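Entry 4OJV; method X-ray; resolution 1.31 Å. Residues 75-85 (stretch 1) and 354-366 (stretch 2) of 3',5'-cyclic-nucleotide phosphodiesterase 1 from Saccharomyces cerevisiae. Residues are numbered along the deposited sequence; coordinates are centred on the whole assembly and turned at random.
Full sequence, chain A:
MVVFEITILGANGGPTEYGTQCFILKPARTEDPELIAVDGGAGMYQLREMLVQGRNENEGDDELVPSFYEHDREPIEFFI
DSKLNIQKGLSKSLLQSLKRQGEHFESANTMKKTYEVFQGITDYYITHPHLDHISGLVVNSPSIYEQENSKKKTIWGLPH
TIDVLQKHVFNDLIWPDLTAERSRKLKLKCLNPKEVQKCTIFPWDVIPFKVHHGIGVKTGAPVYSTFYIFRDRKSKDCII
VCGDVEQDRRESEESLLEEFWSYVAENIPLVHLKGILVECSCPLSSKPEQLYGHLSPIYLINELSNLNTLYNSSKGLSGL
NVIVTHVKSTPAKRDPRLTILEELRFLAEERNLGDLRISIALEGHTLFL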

ATOM      1  N   PRO A  75     -21.230   1.780  13.953  1.00 13.98           N
ATOM      2  CA  PRO A  75     -22.262   2.445  13.157  1.00 14.26           C
ATOM      3  C   PRO A  75     -21.727   3.638  12.364  1.00 14.22           C
ATOM      4  O   PRO A  75     -21.053   4.513  12.912  1.00 14.04           O
ATOM      5  CB  PRO A  75     -23.274   2.891  14.217  1.00 14.98           C
ATOM      6  CG  PRO A  75     -23.166   1.836  15.268  1.00 15.73           C
ATOM      7  CD  PRO A  75     -21.697   1.500  15.329  1.00 14.10           C
ATOM      8  N   ILE A  76     -22.055   3.668  11.073  1.00 14.30           N
ATOM      9  CA  ILE A  76     -21.600   4.735  10.189  1.00 14.91           C
ATOM     10  C   ILE A  76     -21.970   6.129  10.703  1.00 14.13           C
ATOM     11  O   ILE A  76     -21.172   7.066  10.642  1.00 14.40           O
ATOM     12  CB  ILE A  76     -22.111   4.534   8.739  1.00 16.54           C
ATOM     13  CG1 ILE A  76     -21.502   5.597   7.818  1.00 18.75           C
ATOM     14  CG2 ILE A  76     -23.638   4.543   8.665  1.00 17.06           C
ATOM     15  CD1 ILE A  76     -21.844   5.441   6.355  1.00 20.52           C
ATOM     16  N   GLU A  77     -23.176   6.262  11.245  1.00 14.64           N
ATOM     17  CA  GLU A  77     -23.686   7.573  11.622  1.00 14.71           C
ATOM     18  C   GLU A  77     -22.881   8.241  12.735  1.00 13.74           C
ATOM     19  O   GLU A  77     -22.907   9.464  12.871  1.00 15.49           O
ATOM     20  CB  GLU A  77     -25.188   7.520  11.961  1.00 15.84           C
ATOM     21  CG  GLU A  77     -25.564   6.687  13.183  1.00 16.77           C
ATOM     22  CD  GLU A  77     -25.857   5.227  12.875  1.00 16.62           C
ATOM     23  OE1 GLU A  77     -25.459   4.696  11.816  1.00 17.04           O
ATOM     24  OE2 GLU A  77     -26.514   4.587  13.723  1.00 19.81           O
ATOM     25  N   PHE A  78     -22.130   7.446  13.500  1.00 13.69           N
ATOM     26  CA  PHE A  78     -21.287   7.994  14.559  1.00 14.04           C
ATOM     27  C   PHE A  78     -20.171   8.897  14.017  1.00 13.53           C
ATOM     28  O   PHE A  78     -19.645   9.739  14.746  1.00 14.85           O
ATOM     29  CB  PHE A  78     -20.650   6.882  15.402  1.00 14.44           C
ATOM     30  CG  PHE A  78     -21.627   6.069  16.239  1.00 14.99           C
ATOM     31  CD1 PHE A  78     -22.984   6.402  16.352  1.00 15.54           C
ATOM     32  CD2 PHE A  78     -21.163   4.961  16.936  1.00 16.55           C
ATOM     33  CE1 PHE A  78     -23.843   5.630  17.135  1.00 17.95           C
ATOM     34  CE2 PHE A  78     -22.018   4.193  17.722  1.00 18.02           C
ATOM     35  CZ  PHE A  78     -23.354   4.530  17.815  1.00 17.87           C
ATOM     36  N   PHE A  79     -19.809   8.719  12.745  1.00 13.17           N
ATOM     37  CA  PHE A  79     -18.638   9.387  12.168  1.00 12.70           C
ATOM     38  C   PHE A  79     -18.982  10.619  11.345  1.00 13.20           C
ATOM     39  O   PHE A  79     -18.077  11.312  10.872  1.00 13.36           O
ATOM     40  CB  PHE A  79     -17.855   8.412  11.278  1.00 12.37           C
ATOM     41  CG  PHE A  79     -17.290   7.240  12.017  1.00 11.74           C
ATOM     42  CD1 PHE A  79     -18.045   6.086  12.201  1.00 12.62           C
ATOM     43  CD2 PHE A  79     -16.005   7.288  12.543  1.00 12.02           C
ATOM     44  CE1 PHE A  79     -17.524   5.007  12.899  1.00 13.72           C
ATOM     45  CE2 PHE A  79     -15.475   6.211  13.234  1.00 12.07           C
ATOM     46  CZ  PHE A  79     -16.236   5.064  13.405  1.00 12.93           C
ATOM     47  N   ILE A  80     -20.269  10.872  11.127  1.00 13.32           N
ATOM     48  CA  ILE A  80     -20.685  11.872  10.150  1.00 13.80           C
ATOM     49  C   ILE A  80     -21.721  12.845  10.707  1.00 14.47           C
ATOM     50  O   ILE A  80     -22.440  12.540  11.668  1.00 16.45           O
ATOM     51  CB  ILE A  80     -21.194  11.218   8.835  1.00 14.16           C
ATOM     52  CG1 ILE A  80     -22.450  10.366   9.090  1.00 16.57           C
ATOM     53  CG2 ILE A  80     -20.082  10.398   8.174  1.00 15.67           C
ATOM     54  CD1 ILE A  80     -23.067   9.757   7.842  1.00 18.35           C
ATOM     55  N   ASP A  81     -21.792  14.019  10.098  1.00 14.27           N
ATOM     56  CA  ASP A  81     -22.862  14.967  10.365  1.00 14.76           C
ATOM     57  C   ASP A  81     -24.159  14.370   9.820  1.00 15.56           C
ATOM     58  O   ASP A  81     -24.171  13.760   8.747  1.00 15.46           O
ATOM     59  CB  ASP A  81     -22.553  16.287   9.669  1.00 15.54           C
ATOM     60  CG  ASP A  81     -23.587  17.333   9.942  1.00 18.57           C
ATOM     61  OD1 ASP A  81     -23.518  17.948  11.022  1.00 20.57           O
ATOM     62  OD2 ASP A  81     -24.454  17.531   9.068  1.00 20.60           O
ATOM     63  N   SER A  82     -25.259  14.567  10.547  1.00 16.72           N
ATOM     64  CA  SER A  82     -26.536  13.953  10.184  1.00 17.25           C
ATOM     65  C   SER A  82     -27.107  14.421   8.843  1.00 17.42           C
ATOM     66  O   SER A  82     -27.973  13.754   8.275  1.00 19.98           O
ATOM     67  CB  SER A  82     -27.573  14.179  11.285  1.00 20.64           C
ATOM     68  OG  SER A  82     -27.870  15.555  11.395  1.00 23.85           O
ATOM     69  N   LYS A  83     -26.625  15.555   8.338  1.00 16.05           N
ATOM     70  CA  LYS A  83     -27.124  16.107   7.075  1.00 16.67           C
ATOM     71  C   LYS A  83     -26.259  15.746   5.866  1.00 16.44           C
ATOM     72  O   LYS A  83     -26.573  16.125   4.738  1.00 18.56           O
ATOM     73  CB  LYS A  83     -27.298  17.626   7.181  1.00 18.46           C
ATOM     74  CG  LYS A  83     -28.381  18.024   8.171  1.00 19.75           C
ATOM     75  CD  LYS A  83     -28.533  19.527   8.288  1.00 22.07           C
ATOM     76  CE  LYS A  83     -29.617  19.871   9.299  1.00 25.28           C
ATOM     77  NZ  LYS A  83     -29.707  21.335   9.548  1.00 28.95           N
ATOM     78  N   LEU A  84     -25.179  15.002   6.097  1.00 15.69           N
ATOM     79  CA  LEU A  84     -24.257  14.673   5.017  1.00 14.72           C
ATOM     80  C   LEU A  84     -24.895  13.744   3.997  1.00 14.19           C
ATOM     81  O   LEU A  84     -25.444  12.705   4.345  1.00 15.70           O
ATOM     82  CB  LEU A  84     -22.988  14.029   5.576  1.00 14.22           C
ATOM     83  CG  LEU A  84     -21.909  13.700   4.542  1.00 13.56           C
ATOM     84  CD1 LEU A  84     -21.319  14.975   3.948  1.00 16.22           C
ATOM     85  CD2 LEU A  84     -20.834  12.843   5.196  1.00 15.06           C
ATOM     86  N   ASN A  85     -24.789  14.128   2.728  1.00 14.48           N
ATOM     87  CA  ASN A  85     -25.278  13.316   1.637  1.00 14.64           C
ATOM     88  C   ASN A  85     -24.183  12.309   1.261  1.00 13.49           C
ATOM     89  O   ASN A  85     -23.222  12.641   0.553  1.00 13.61           O
ATOM     90  CB  ASN A  85     -25.648  14.219   0.456  1.00 15.84           C
ATOM     91  CG  ASN A  85     -26.446  13.503  -0.611  1.00 16.92           C
ATOM     92  OD1 ASN A  85     -26.414  12.279  -0.717  1.00 18.58           O
ATOM     93  ND2 ASN A  85     -27.176  14.276  -1.421  1.00 20.31           N
TER
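Stretch 2 354-366: GDLRISIALEGHT

What forms the apolar centre of the contact? Leu362 of stretch 2, just beyond the strand 357-360, points its CA-to-CB bond toward stretch 1 and meets three side chains there. Its CD1 lies 3.6 Å from Ile76 CG1, 4.0 Å from Phe79 CB and 4.1 Å from Ile80 CG2, so one methyl group is packed by all three. Ile76 is extended, t at both chi angles, and its CD1 also reaches His365 NE2 at 3.4 Å, approaching the imidazole obliquely. A type II turn from Leu362 to His365, with Gly364 at positive phi, brings the histidine back to this side.

How do the two backbones lie against each other? Residues 76-79 have helical phi/psi, and Ile80 then opens to -131/157. The chains run in opposite directions here: Phe79 pairs with Ile360 (CA to CA 5.5 Å) and Ile80 with Ser359 (CA to CA 4.1 Å). One backbone hydrogen bond joins the two chains in this register, from Ile360 N to Phe79 O at 2.8 Å and nearly straight at 172°.

What takes over beyond this bond? A side chain does: Asp81 N donates to Ser359 OG at 2.9 Å and 173°. The same OG touches Leu84 CD2 at 3.6 Å, where the type I turn from Asp81 to Leu84 folds back.

How does the contact end at its polar edge? Asp81 CG rests 3.6 Å from Arg357 CB, while water 1 links Asp81 OD1 (3.3 Å) to Ile358 N (2.9 Å). Lys83 lays its CD over one face of the Arg357 guanidinium, leaving like charges close, Lys83 NZ to Arg357 NH2 at 3.6 Å. Asp355 offsets them: its OD2 forms a salt bridge with Arg357 NH2 at 3.0 Å, and water 2 joins its OD1 (2.7 Å) to Lys83 NZ (2.9 Å).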

ATOM      1  N   GLY A 354     -20.822  28.885  14.014  1.00 20.10           N
ATOM      2  CA  GLY A 354     -22.122  28.710  13.382  1.00 19.65           C
ATOM      3  C   GLY A 354     -22.426  27.272  13.015  1.00 17.94           C
ATOM      4  O   GLY A 354     -21.882  26.336  13.604  1.00 20.02           O
ATOM      5  N   ASP A 355     -23.301  27.109  12.027  1.00 18.04           N
ATOM      6  CA  ASP A 355     -23.821  25.802  11.632  1.00 18.97           C
ATOM      7  C   ASP A 355     -22.821  25.066  10.731  1.00 18.26           C
ATOM      8  O   ASP A 355     -23.123  24.711   9.589  1.00 19.10           O
ATOM      9  CB  ASP A 355     -25.183  25.970  10.940  1.00 21.21           C
ATOM     10  CG  ASP A 355     -25.877  24.647  10.661  1.00 23.46           C
ATOM     11  OD1 ASP A 355     -25.540  23.632  11.308  1.00 24.93           O
ATOM     12  OD2 ASP A 355     -26.766  24.627   9.783  1.00 26.80           O
ATOM     13  N   LEU A 356     -21.626  24.863  11.272  1.00 17.39           N
ATOM     14  CA  LEU A 356     -20.551  24.136  10.621  1.00 17.74           C
ATOM     15  C   LEU A 356     -20.844  22.643  10.724  1.00 17.22           C
ATOM     16  O   LEU A 356     -21.204  22.155  11.796  1.00 19.54           O
ATOM     17  CB  LEU A 356     -19.245  24.486  11.332  1.00 20.34           C
ATOM     18  CG  LEU A 356     -17.922  23.953  10.799  1.00 17.98           C
ATOM     19  CD1 LEU A 356     -17.661  24.474   9.395  1.00 19.27           C
ATOM     20  CD2 LEU A 356     -16.796  24.356  11.734  1.00 19.68           C
ATOM     21  N   ARG A 357     -20.705  21.921   9.611  1.00 14.98           N
ATOM     22  CA  ARG A 357     -21.060  20.504   9.564  1.00 14.89           C
ATOM     23  C   ARG A 357     -19.801  19.677   9.361  1.00 13.61           C
ATOM     24  O   ARG A 357     -19.184  19.717   8.291  1.00 14.39           O
ATOM     25  CB  ARG A 357     -22.072  20.247   8.452  1.00 16.02           C
ATOM     26  CG  ARG A 357     -23.375  20.982   8.699  1.00 18.26           C
ATOM     27  CD  ARG A 357     -24.100  21.322   7.426  1.00 20.67           C
ATOM     28  NE  ARG A 357     -25.250  22.166   7.728  1.00 21.73           N
ATOM     29  CZ  ARG A 357     -26.357  22.196   7.002  1.00 22.88           C
ATOM     30  NH1 ARG A 357     -26.473  21.424   5.928  1.00 25.09           N
ATOM     31  NH2 ARG A 357     -27.355  22.991   7.362  1.00 24.18           N
ATOM     32  N   ILE A 358     -19.403  18.962  10.410  1.00 12.70           N
ATOM     33  CA  ILE A 358     -18.135  18.237  10.436  1.00 12.49           C
ATOM     34  C   ILE A 358     -18.403  16.743  10.361  1.00 11.91           C
ATOM     35  O   ILE A 358     -19.216  16.207  11.115  1.00 12.60           O
ATOM     36  CB  ILE A 358     -17.294  18.591  11.684  1.00 13.23           C
ATOM     37  CG1 ILE A 358     -17.206  20.115  11.871  1.00 14.13           C
ATOM     38  CG2 ILE A 358     -15.912  17.950  11.580  1.00 14.07           C
ATOM     39  CD1 ILE A 358     -16.446  20.547  13.108  1.00 15.41           C
ATOM     40  N   SER A 359     -17.715  16.089   9.428  1.00 11.76           N
ATOM     41  CA  SER A 359     -17.808  14.648   9.238  1.00 11.68           C
ATOM     42  C   SER A 359     -16.407  14.096   9.056  1.00 12.36           C
ATOM     43  O   SER A 359     -15.516  14.797   8.579  1.00 13.22           O
ATOM     44  CB  SER A 359     -18.622  14.313   7.980  1.00 12.10           C
ATOM     45  OG  SER A 359     -19.940  14.821   8.056  1.00 12.49           O
ATOM     46  N   ILE A 360     -16.213  12.832   9.409  1.00 11.25           N
ATOM     47  CA  ILE A 360     -14.966  12.135   9.093  1.00 11.56           C
ATOM     48  C   ILE A 360     -15.140  11.459   7.739  1.00 10.77           C
ATOM     49  O   ILE A 360     -16.172  10.840   7.487  1.00 12.04           O
ATOM     50  CB  ILE A 360     -14.622  11.064  10.165  1.00 11.74           C
ATOM     51  CG1 ILE A 360     -14.611  11.658  11.587  1.00 13.09           C
ATOM     52  CG2 ILE A 360     -13.309  10.360   9.834  1.00 13.92           C
ATOM     53  CD1 ILE A 360     -13.571  12.726  11.852  1.00 14.24           C
ATOM     54  N   ALA A 361     -14.125  11.569   6.876  1.00 10.66           N
ATOM     55  CA  ALA A 361     -14.093  10.848   5.600  1.00 11.07           C
ATOM     56  C   ALA A 361     -14.015   9.348   5.833  1.00 11.08           C
ATOM     57  O   ALA A 361     -13.154   8.883   6.577  1.00 11.75           O
ATOM     58  CB  ALA A 361     -12.901  11.285   4.762  1.00 11.94           C
ATOM     59  N   LEU A 362     -14.914   8.602   5.194  1.00 11.37           N
ATOM     60  CA  LEU A 362     -14.978   7.151   5.340  1.00 11.74           C
ATOM     61  C   LEU A 362     -14.742   6.451   4.021  1.00 11.36           C
ATOM     62  O   LEU A 362     -15.491   6.647   3.056  1.00 11.90           O
ATOM     63  CB  LEU A 362     -16.333   6.718   5.902  1.00 13.07           C
ATOM     64  CG  LEU A 362     -16.711   7.193   7.307  1.00 13.92           C
ATOM     65  CD1 LEU A 362     -18.153   6.821   7.632  1.00 15.36           C
ATOM     66  CD2 LEU A 362     -15.752   6.630   8.345  1.00 15.01           C
ATOM     67  N   GLU A 363     -13.706   5.623   3.992  1.00 11.62           N
ATOM     68  CA  GLU A 363     -13.378   4.844   2.814  1.00 11.87           C
ATOM     69  C   GLU A 363     -14.567   4.019   2.360  1.00 11.51           C
ATOM     70  O   GLU A 363     -15.384   3.579   3.183  1.00 12.48           O
ATOM     71  CB  GLU A 363     -12.231   3.892   3.129  1.00 14.11           C
ATOM     72  CG  GLU A 363     -10.933   4.584   3.453  1.00 16.44           C
ATOM     73  CD  GLU A 363     -10.734   4.970   4.909  1.00 16.85           C
ATOM     74  OE1 GLU A 363     -11.678   4.933   5.784  1.00 14.39           O
ATOM     75  OE2 GLU A 363      -9.557   5.324   5.144  1.00 19.24           O
ATOM     76  N   GLY A 364     -14.668   3.817   1.053  1.00 11.38           N
ATOM     77  CA  GLY A 364     -15.715   2.959   0.512  1.00 12.76           C
ATOM     78  C   GLY A 364     -17.058   3.656   0.413  1.00 11.86           C
ATOM     79  O   GLY A 364     -18.083   2.992   0.264  1.00 13.41           O
ATOM     80  N   HIS A 365     -17.056   4.987   0.482  1.00 11.57           N
ATOM     81  CA  HIS A 365     -18.277   5.787   0.395  1.00 11.40           C
ATOM     82  C   HIS A 365     -18.118   6.904  -0.589  1.00 11.58           C
ATOM     83  O   HIS A 365     -16.998   7.336  -0.872  1.00 11.62           O
ATOM     84  CB  HIS A 365     -18.652   6.337   1.774  1.00 12.24           C
ATOM     85  CG  HIS A 365     -19.004   5.263   2.758  1.00 12.47           C
ATOM     86  ND1 HIS A 365     -18.071   4.514   3.376  1.00 13.84           N
ATOM     87  CD2 HIS A 365     -20.241   4.773   3.166  1.00 14.58           C
ATOM     88  CE1 HIS A 365     -18.683   3.614   4.166  1.00 16.09           C
ATOM     89  NE2 HIS A 365     -20.009   3.770   4.025  1.00 16.23           N
ATOM     90  N   THR A 366     -19.243   7.381  -1.113  1.00 11.19           N
ATOM     91  CA  THR A 366     -19.294   8.521  -2.006  1.00 10.96           C
ATOM     92  C   THR A 366     -20.052   9.663  -1.339  1.00 11.14           C
ATOM     93  O   THR A 366     -21.112   9.455  -0.737  1.00 12.07           O
ATOM     94  CB  THR A 366     -19.968   8.135  -3.340  1.00 11.63           C
ATOM     95  OG1 THR A 366     -19.239   7.050  -3.924  1.00 12.32           O
ATOM     96  CG2 THR A 366     -19.982   9.309  -4.318  1.00 12.74           C
TER
HETATM   97  O   HOH W   1     -20.889  18.635  12.828  1.00 19.98           O
HETATM   98  O   HOH W   2     -27.085  21.506  10.802  1.00 28.34           O